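Local structure of chitinase (Thermococcus chitonophagus, 5XSW) at residues S130-D135 with Y435-Q440; G191-Y196 with Y451-I456. The protein probably hydrolyses chitin as an endochitinase, this chain being the C-terminal part of a longer protein. One frame throughout, in Å; residues are numbered along the deposited sequence.

Contact 1: S130-D135 with Y435-Q440; sequences SDLIAD and YDLLSQ
L132 and L438 carry most of the buried surface, and their side chains meet at a slant. The evidence is a single methyl: L132 CD1 lies 4.0 Å from L438 CG, against the branch point of the helical leucine. With CG beside the backbone N (chi1 -64°) and the CA-CB bond already aimed at the helix, L132 sends this one branch across a gap that leaves its CA 8.4 Å from the CA of L438.

L438 makes its contact differently. Its CA-CB bond runs alongside the loop, and the reach is made by CD2, which meets both loop residues: L438 CD2 is 3.8 Å from I133 CD1, 4.0 Å from I133 CG1 and 4.1 Å from L132 CD1. L437 contributes as much buried surface as I133, and its nearest approach is CB, 4.2 Å from L132 CD1. No hydrogen bond spans the segments, which makes this plain apolar packing between a loop and a helix.

The D131 carboxylate is bonded to S121 OG and to the backbone N of T128. The contact lies in the helical part of the chain: Y139 of helix 136-139 touches both I133 and L438, W122 and F127 lie on L132, V459 of helix 449-461 meets L132, and I447 of strand 447-448 meets L438.

Contact 2: G191-Y196 with Y451-I456; sequences GLALAY and YDFLTI
F453 and L454, adjacent on helix 451-456, reach helix 191-196 through different first torsions. F453 has CG anti to the backbone N (chi1 -167°), which brings the ring's edge up to A193; L454 has CG beside its backbone N (chi1 -75°), which puts CD1 against Y196 and CD2 between Y196 and the carbonyl oxygen of A193. On the facing helix, Y196 also swings its ring to the position opposite its own backbone N.

The closest approach is that of A193 CB, 3.5 Å from F453 CD2. F453 CE2 follows at 3.8 Å from the same A193 CB. The methyl lies in the plane of the ring, so it abuts the C-H edge, and the contact is not a CH-pi interaction over a face. The second pair crosses at about a right angle: L454 CD1 is 4.0 Å from Y196 CE2, while L454 CD2 is 4.2 Å from both Y196 CD2 and A193 O, so this one leucine bridges two successive turns.

The axes of the short segments 191-196 and 451-456 pass 10.2 Å apart at a signed angle of -53°; A193 and L454 have the nearest CA atoms, 7.0 Å apart. Helix 451-456 is kinked: regular turn-to-turn bonds are missing at L454 and T455, with only a weak T455 N to D452 O bond there.

In this helical part of the chain, F405 of helix 399-412 meets the F453 ring edge-to-face, I162 covers A193 and L454, and helix 186-199 also packs on helix 203-214, which holds the glycan-pocket residues K212, E213 and N214. The buried carboxylate of D452 is gripped by Y139 OH, S448 N and W442 NE1, which would probably keep it ionised. Between the segments no hydrogen bond forms, so the crossing is held by apolar contacts between buried side chains.

From the N terminus, the chain passes the beta strands and reaches loop 130-135, then helix 186-199; both pair with segments far downstream. Contact 1 closes a loop of about 300 residues when helix 421-439 arrives, and contact 2 closes one of about 255 residues through helix 449-461. Their segments alternate, so the two closures cross and neither nests inside the other. Their centres lie about 15 Å apart and they touch: Y435 N is 3.6 Å from I456 CD1, and L438 CD1 is 4.1 Å from T455 CG2. Helix 449-461 thus lies between helices 421-439 and 186-199, joining the loop before helix 136-139 to the helical domain.

Contact 1: S130-D135 with Y435-Q440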
ATOM      1  N   SER A 130     -41.208  15.968 -14.844  1.00 38.09           N
ATOM      2  CA  SER A 130     -40.600  17.241 -15.239  1.00 34.14           C
ATOM      3  C   SER A 130     -39.548  17.687 -14.254  1.00 31.75           C
ATOM      4  O   SER A 130     -38.703  18.472 -14.600  1.00 37.29           O
ATOM      5  CB  SER A 130     -41.663  18.365 -15.347  1.00 41.67           C
ATOM      6  OG  SER A 130     -42.624  17.993 -16.300  1.00 61.91           O
ATOM      7  N   ASP A 131     -39.640  17.231 -13.014  1.00 28.32           N
ATOM      8  CA  ASP A 131     -38.630  17.529 -12.043  1.00 31.24           C
ATOM      9  C   ASP A 131     -37.335  16.700 -12.342  1.00 37.23           C
ATOM     10  O   ASP A 131     -36.293  16.959 -11.748  1.00 34.28           O
ATOM     11  CB  ASP A 131     -39.109  17.230 -10.625  1.00 30.59           C
ATOM     12  CG  ASP A 131     -40.191  18.204 -10.163  1.00 41.86           C
ATOM     13  OD1 ASP A 131     -40.162  19.337 -10.651  1.00 43.59           O
ATOM     14  OD2 ASP A 131     -41.032  17.825  -9.317  1.00 37.98           O
ATOM     15  N   LEU A 132     -37.434  15.735 -13.244  1.00 35.97           N
ATOM     16  CA  LEU A 132     -36.293  14.880 -13.574  1.00 33.04           C
ATOM     17  C   LEU A 132     -35.709  15.248 -14.898  1.00 31.53           C
ATOM     18  O   LEU A 132     -34.516  15.193 -15.056  1.00 34.49           O
ATOM     19  CB  LEU A 132     -36.691  13.374 -13.605  1.00 30.38           C
ATOM     20  CG  LEU A 132     -37.146  12.775 -12.290  1.00 33.61           C
ATOM     21  CD1 LEU A 132     -37.726  11.345 -12.490  1.00 32.55           C
ATOM     22  CD2 LEU A 132     -36.024  12.726 -11.227  1.00 33.93           C
ATOM     23  N   ILE A 133     -36.547  15.548 -15.884  1.00 33.47           N
ATOM     24  CA  ILE A 133     -36.082  15.754 -17.250  1.00 32.20           C
ATOM     25  C   ILE A 133     -36.318  17.198 -17.682  1.00 41.91           C
ATOM     26  O   ILE A 133     -37.451  17.621 -17.888  1.00 40.91           O
ATOM     27  CB  ILE A 133     -36.760  14.807 -18.229  1.00 32.73           C
ATOM     28  CG1 ILE A 133     -36.538  13.330 -17.797  1.00 34.47           C
ATOM     29  CG2 ILE A 133     -36.297  15.094 -19.658  1.00 34.85           C
ATOM     30  CD1 ILE A 133     -36.972  12.300 -18.852  1.00 33.38           C
ATOM     31  N   ALA A 134     -35.241  17.957 -17.805  1.00 41.08           N
ATOM     32  CA  ALA A 134     -35.344  19.377 -18.142  1.00 41.34           C
ATOM     33  C   ALA A 134     -35.802  19.533 -19.575  1.00 51.11           C
ATOM     34  O   ALA A 134     -36.630  20.372 -19.899  1.00 49.57           O
ATOM     35  CB  ALA A 134     -33.986  20.080 -17.939  1.00 39.76           C
ATOM     36  N   ASP A 135     -35.251  18.708 -20.450  1.00 42.08           N
ATOM     37  CA  ASP A 135     -35.424  18.925 -21.864  1.00 40.56           C
ATOM     38  C   ASP A 135     -35.489  17.581 -22.575  1.00 43.51           C
ATOM     39  O   ASP A 135     -34.476  17.039 -23.035  1.00 38.84           O
ATOM     40  CB  ASP A 135     -34.285  19.825 -22.364  1.00 38.05           C
ATOM     41  CG  ASP A 135     -34.234  19.970 -23.891  1.00 40.13           C
ATOM     42  OD1 ASP A 135     -35.116  19.481 -24.609  1.00 47.84           O
ATOM     43  OD2 ASP A 135     -33.271  20.619 -24.374  1.00 51.87           O
ATOM     44  N   TYR A 435     -37.090   5.839 -10.745  1.00 29.92           N
ATOM     45  CA  TYR A 435     -37.117   4.680 -11.650  1.00 32.01           C
ATOM     46  C   TYR A 435     -38.551   4.487 -12.295  1.00 28.28           C
ATOM     47  O   TYR A 435     -38.724   4.346 -13.518  1.00 28.98           O
ATOM     48  CB  TYR A 435     -36.696   3.428 -10.876  1.00 28.20           C
ATOM     49  CG  TYR A 435     -36.996   2.179 -11.635  1.00 35.85           C
ATOM     50  CD1 TYR A 435     -36.052   1.648 -12.532  1.00 30.49           C
ATOM     51  CD2 TYR A 435     -38.254   1.543 -11.511  1.00 30.62           C
ATOM     52  CE1 TYR A 435     -36.328   0.524 -13.275  1.00 28.87           C
ATOM     53  CE2 TYR A 435     -38.546   0.426 -12.264  1.00 31.27           C
ATOM     54  CZ  TYR A 435     -37.582  -0.080 -13.138  1.00 33.39           C
ATOM     55  OH  TYR A 435     -37.846  -1.206 -13.880  1.00 29.34           O
ATOM     56  N   ASP A 436     -39.553   4.502 -11.430  1.00 30.82           N
ATOM     57  CA  ASP A 436     -40.969   4.335 -11.873  1.00 34.30           C
ATOM     58  C   ASP A 436     -41.338   5.382 -12.931  1.00 33.02           C
ATOM     59  O   ASP A 436     -41.805   5.022 -14.021  1.00 33.86           O
ATOM     60  CB  ASP A 436     -41.912   4.404 -10.661  1.00 38.05           C
ATOM     61  CG  ASP A 436     -41.822   3.182  -9.784  1.00 42.01           C
ATOM     62  OD1 ASP A 436     -41.451   2.122 -10.341  1.00 40.14           O
ATOM     63  OD2 ASP A 436     -42.099   3.281  -8.554  1.00 42.49           O
ATOM     64  N   LEU A 437     -41.050   6.668 -12.678  1.00 29.90           N
ATOM     65  CA  LEU A 437     -41.394   7.677 -13.677  1.00 27.52           C
ATOM     66  C   LEU A 437     -40.631   7.552 -14.961  1.00 33.27           C
ATOM     67  O   LEU A 437     -41.157   7.760 -16.073  1.00 27.82           O
ATOM     68  CB  LEU A 437     -41.187   9.102 -13.102  1.00 31.17           C
ATOM     69  CG  LEU A 437     -42.034   9.311 -11.833  1.00 39.64           C
ATOM     70  CD1 LEU A 437     -41.738  10.649 -11.081  1.00 36.19           C
ATOM     71  CD2 LEU A 437     -43.543   9.193 -12.198  1.00 38.34           C
ATOM     72  N   LEU A 438     -39.342   7.258 -14.841  1.00 34.91           N
ATOM     73  CA  LEU A 438     -38.518   7.153 -16.054  1.00 26.95           C
ATOM     74  C   LEU A 438     -38.837   5.906 -16.824  1.00 25.10           C
ATOM     75  O   LEU A 438     -38.695   5.884 -18.050  1.00 29.37           O
ATOM     76  CB  LEU A 438     -37.004   7.189 -15.688  1.00 27.24           C
ATOM     77  CG  LEU A 438     -36.541   8.532 -15.116  1.00 28.93           C
ATOM     78  CD1 LEU A 438     -35.041   8.448 -14.629  1.00 26.82           C
ATOM     79  CD2 LEU A 438     -36.704   9.669 -16.133  1.00 30.98           C
ATOM     80  N   SER A 439     -39.290   4.873 -16.130  1.00 29.31           N
ATOM     81  CA  SER A 439     -39.607   3.606 -16.866  1.00 33.19           C
ATOM     82  C   SER A 439     -40.736   3.765 -17.893  1.00 37.24           C
ATOM     83  O   SER A 439     -40.779   3.040 -18.885  1.00 30.24           O
ATOM     84  CB  SER A 439     -39.980   2.485 -15.905  1.00 33.52           C
ATOM     85  OG  SER A 439     -41.193   2.720 -15.162  1.00 34.47           O
ATOM     86  N   GLN A 440     -41.624   4.741 -17.671  1.00 37.70           N
ATOM     87  CA  GLN A 440     -42.858   4.879 -18.494  1.00 31.88           C
ATOM     88  C   GLN A 440     -42.496   5.103 -19.947  1.00 34.71           C
ATOM     89  O   GLN A 440     -43.105   4.525 -20.837  1.00 37.50           O
ATOM     90  CB  GLN A 440     -43.748   6.007 -17.939  1.00 36.09           C
ATOM     91  CG  GLN A 440     -44.338   5.651 -16.556  1.00 35.64           C
ATOM     92  CD  GLN A 440     -45.283   4.475 -16.610  1.00 45.02           C
ATOM     93  OE1 GLN A 440     -46.006   4.290 -17.603  1.00 44.15           O
ATOM     94  NE2 GLN A 440     -45.266   3.641 -15.558  1.00 51.57           N
TER

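Contact 2: G191-Y196 with Y451-I456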
ATOM      1  N   GLY A 191     -21.228   0.430 -12.243  1.00 24.99           N
ATOM      2  CA  GLY A 191     -20.076   0.883 -11.467  1.00 19.35           C
ATOM      3  C   GLY A 191     -19.271   1.953 -12.214  1.00 20.19           C
ATOM      4  O   GLY A 191     -18.817   2.908 -11.582  1.00 22.47           O
ATOM      5  N   LEU A 192     -19.080   1.780 -13.525  1.00 19.01           N
ATOM      6  CA  LEU A 192     -18.407   2.796 -14.352  1.00 22.74           C
ATOM      7  C   LEU A 192     -19.204   4.116 -14.231  1.00 23.96           C
ATOM      8  O   LEU A 192     -18.641   5.178 -14.238  1.00 22.14           O
ATOM      9  CB  LEU A 192     -18.348   2.388 -15.838  1.00 22.87           C
ATOM     10  CG  LEU A 192     -17.384   1.244 -16.267  1.00 22.36           C
ATOM     11  CD1 LEU A 192     -17.597   0.827 -17.732  1.00 20.57           C
ATOM     12  CD2 LEU A 192     -15.905   1.627 -15.924  1.00 21.13           C
ATOM     13  N   ALA A 193     -20.535   4.015 -14.213  1.00 23.32           N
ATOM     14  CA  ALA A 193     -21.365   5.229 -14.282  1.00 22.74           C
ATOM     15  C   ALA A 193     -21.201   5.971 -12.980  1.00 24.55           C
ATOM     16  O   ALA A 193     -21.202   7.206 -12.943  1.00 23.47           O
ATOM     17  CB  ALA A 193     -22.873   4.877 -14.543  1.00 18.91           C
ATOM     18  N   LEU A 194     -21.076   5.230 -11.883  1.00 23.21           N
ATOM     19  CA  LEU A 194     -20.947   5.886 -10.600  1.00 20.52           C
ATOM     20  C   LEU A 194     -19.544   6.505 -10.513  1.00 24.62           C
ATOM     21  O   LEU A 194     -19.399   7.592  -9.951  1.00 23.06           O
ATOM     22  CB  LEU A 194     -21.172   4.916  -9.409  1.00 22.07           C
ATOM     23  CG  LEU A 194     -20.920   5.509  -8.003  1.00 25.56           C
ATOM     24  CD1 LEU A 194     -21.820   6.780  -7.810  1.00 24.08           C
ATOM     25  CD2 LEU A 194     -21.202   4.493  -6.874  1.00 24.60           C
ATOM     26  N   ALA A 195     -18.520   5.824 -11.028  1.00 21.84           N
ATOM     27  CA  ALA A 195     -17.181   6.430 -11.036  1.00 20.37           C
ATOM     28  C   ALA A 195     -17.198   7.770 -11.801  1.00 23.76           C
ATOM     29  O   ALA A 195     -16.541   8.716 -11.434  1.00 23.18           O
ATOM     30  CB  ALA A 195     -16.129   5.455 -11.703  1.00 22.03           C
ATOM     31  N   TYR A 196     -17.913   7.774 -12.919  1.00 20.40           N
ATOM     32  CA  TYR A 196     -18.072   8.967 -13.774  1.00 19.29           C
ATOM     33  C   TYR A 196     -18.771  10.084 -12.996  1.00 21.88           C
ATOM     34  O   TYR A 196     -18.259  11.153 -12.844  1.00 23.42           O
ATOM     35  CB  TYR A 196     -18.907   8.563 -14.989  1.00 24.33           C
ATOM     36  CG  TYR A 196     -19.196   9.637 -16.028  1.00 26.83           C
ATOM     37  CD1 TYR A 196     -18.329  10.706 -16.240  1.00 26.09           C
ATOM     38  CD2 TYR A 196     -20.340   9.536 -16.841  1.00 31.30           C
ATOM     39  CE1 TYR A 196     -18.598  11.661 -17.245  1.00 24.16           C
ATOM     40  CE2 TYR A 196     -20.619  10.487 -17.814  1.00 29.61           C
ATOM     41  CZ  TYR A 196     -19.758  11.548 -17.998  1.00 28.52           C
ATOM     42  OH  TYR A 196     -20.036  12.473 -18.994  1.00 29.15           O
ATOM     43  N   TYR A 451     -29.640   6.303 -21.228  1.00 26.53           N
ATOM     44  CA  TYR A 451     -30.455   7.535 -21.146  1.00 28.73           C
ATOM     45  C   TYR A 451     -30.838   7.925 -19.732  1.00 26.51           C
ATOM     46  O   TYR A 451     -30.962   9.115 -19.417  1.00 30.01           O
ATOM     47  CB  TYR A 451     -31.713   7.374 -22.034  1.00 27.18           C
ATOM     48  CG  TYR A 451     -31.367   7.292 -23.505  1.00 26.19           C
ATOM     49  CD1 TYR A 451     -31.028   8.421 -24.224  1.00 27.82           C
ATOM     50  CD2 TYR A 451     -31.274   6.061 -24.130  1.00 26.19           C
ATOM     51  CE1 TYR A 451     -30.674   8.330 -25.566  1.00 29.26           C
ATOM     52  CE2 TYR A 451     -30.921   5.961 -25.464  1.00 27.92           C
ATOM     53  CZ  TYR A 451     -30.620   7.090 -26.168  1.00 30.62           C
ATOM     54  OH  TYR A 451     -30.274   6.953 -27.500  1.00 33.30           O
ATOM     55  N   ASP A 452     -31.040   6.936 -18.856  1.00 27.21           N
ATOM     56  CA  ASP A 452     -31.598   7.213 -17.544  1.00 25.10           C
ATOM     57  C   ASP A 452     -30.657   7.082 -16.350  1.00 24.51           C
ATOM     58  O   ASP A 452     -30.948   7.605 -15.273  1.00 26.25           O
ATOM     59  CB  ASP A 452     -32.772   6.264 -17.280  1.00 28.60           C
ATOM     60  CG  ASP A 452     -33.888   6.438 -18.285  1.00 32.12           C
ATOM     61  OD1 ASP A 452     -34.281   7.608 -18.534  1.00 28.26           O
ATOM     62  OD2 ASP A 452     -34.345   5.418 -18.823  1.00 30.41           O
ATOM     63  N   PHE A 453     -29.608   6.269 -16.452  1.00 26.65           N
ATOM     64  CA  PHE A 453     -28.954   5.923 -15.186  1.00 23.53           C
ATOM     65  C   PHE A 453     -28.218   7.107 -14.504  1.00 21.19           C
ATOM     66  O   PHE A 453     -28.159   7.172 -13.271  1.00 24.88           O
ATOM     67  CB  PHE A 453     -27.982   4.694 -15.366  1.00 24.37           C
ATOM     68  CG  PHE A 453     -27.526   4.121 -14.035  1.00 24.34           C
ATOM     69  CD1 PHE A 453     -28.438   3.571 -13.167  1.00 24.07           C
ATOM     70  CD2 PHE A 453     -26.175   4.157 -13.656  1.00 25.39           C
ATOM     71  CE1 PHE A 453     -28.048   3.072 -11.897  1.00 27.11           C
ATOM     72  CE2 PHE A 453     -25.754   3.660 -12.424  1.00 22.43           C
ATOM     73  CZ  PHE A 453     -26.682   3.116 -11.533  1.00 26.14           C
ATOM     74  N   LEU A 454     -27.672   8.070 -15.264  1.00 25.08           N
ATOM     75  CA  LEU A 454     -27.078   9.220 -14.582  1.00 23.63           C
ATOM     76  C   LEU A 454     -28.111   9.999 -13.760  1.00 27.38           C
ATOM     77  O   LEU A 454     -27.806  10.506 -12.671  1.00 23.46           O
ATOM     78  CB  LEU A 454     -26.426  10.200 -15.564  1.00 24.88           C
ATOM     79  CG  LEU A 454     -25.082   9.750 -16.157  1.00 29.55           C
ATOM     80  CD1 LEU A 454     -24.500  10.849 -17.114  1.00 26.89           C
ATOM     81  CD2 LEU A 454     -24.098   9.453 -14.972  1.00 26.10           C
ATOM     82  N   THR A 455     -29.338  10.056 -14.271  1.00 28.06           N
ATOM     83  CA  THR A 455     -30.399  10.793 -13.521  1.00 24.26           C
ATOM     84  C   THR A 455     -30.743  10.035 -12.222  1.00 23.33           C
ATOM     85  O   THR A 455     -30.872  10.620 -11.146  1.00 27.69           O
ATOM     86  CB  THR A 455     -31.624  11.018 -14.446  1.00 26.82           C
ATOM     87  OG1 THR A 455     -31.243  11.906 -15.510  1.00 27.66           O
ATOM     88  CG2 THR A 455     -32.776  11.704 -13.638  1.00 28.89           C
ATOM     89  N   ILE A 456     -30.780   8.693 -12.304  1.00 25.34           N
ATOM     90  CA  ILE A 456     -30.976   7.869 -11.114  1.00 22.09           C
ATOM     91  C   ILE A 456     -29.870   8.112 -10.092  1.00 27.67           C
ATOM     92  O   ILE A 456     -30.107   8.298  -8.875  1.00 27.73           O
ATOM     93  CB  ILE A 456     -31.004   6.356 -11.463  1.00 28.88           C
ATOM     94  CG1 ILE A 456     -32.225   5.979 -12.328  1.00 28.77           C
ATOM     95  CG2 ILE A 456     -30.860   5.530 -10.144  1.00 25.17           C
ATOM     96  CD1 ILE A 456     -33.616   6.050 -11.549  1.00 30.30           C
TER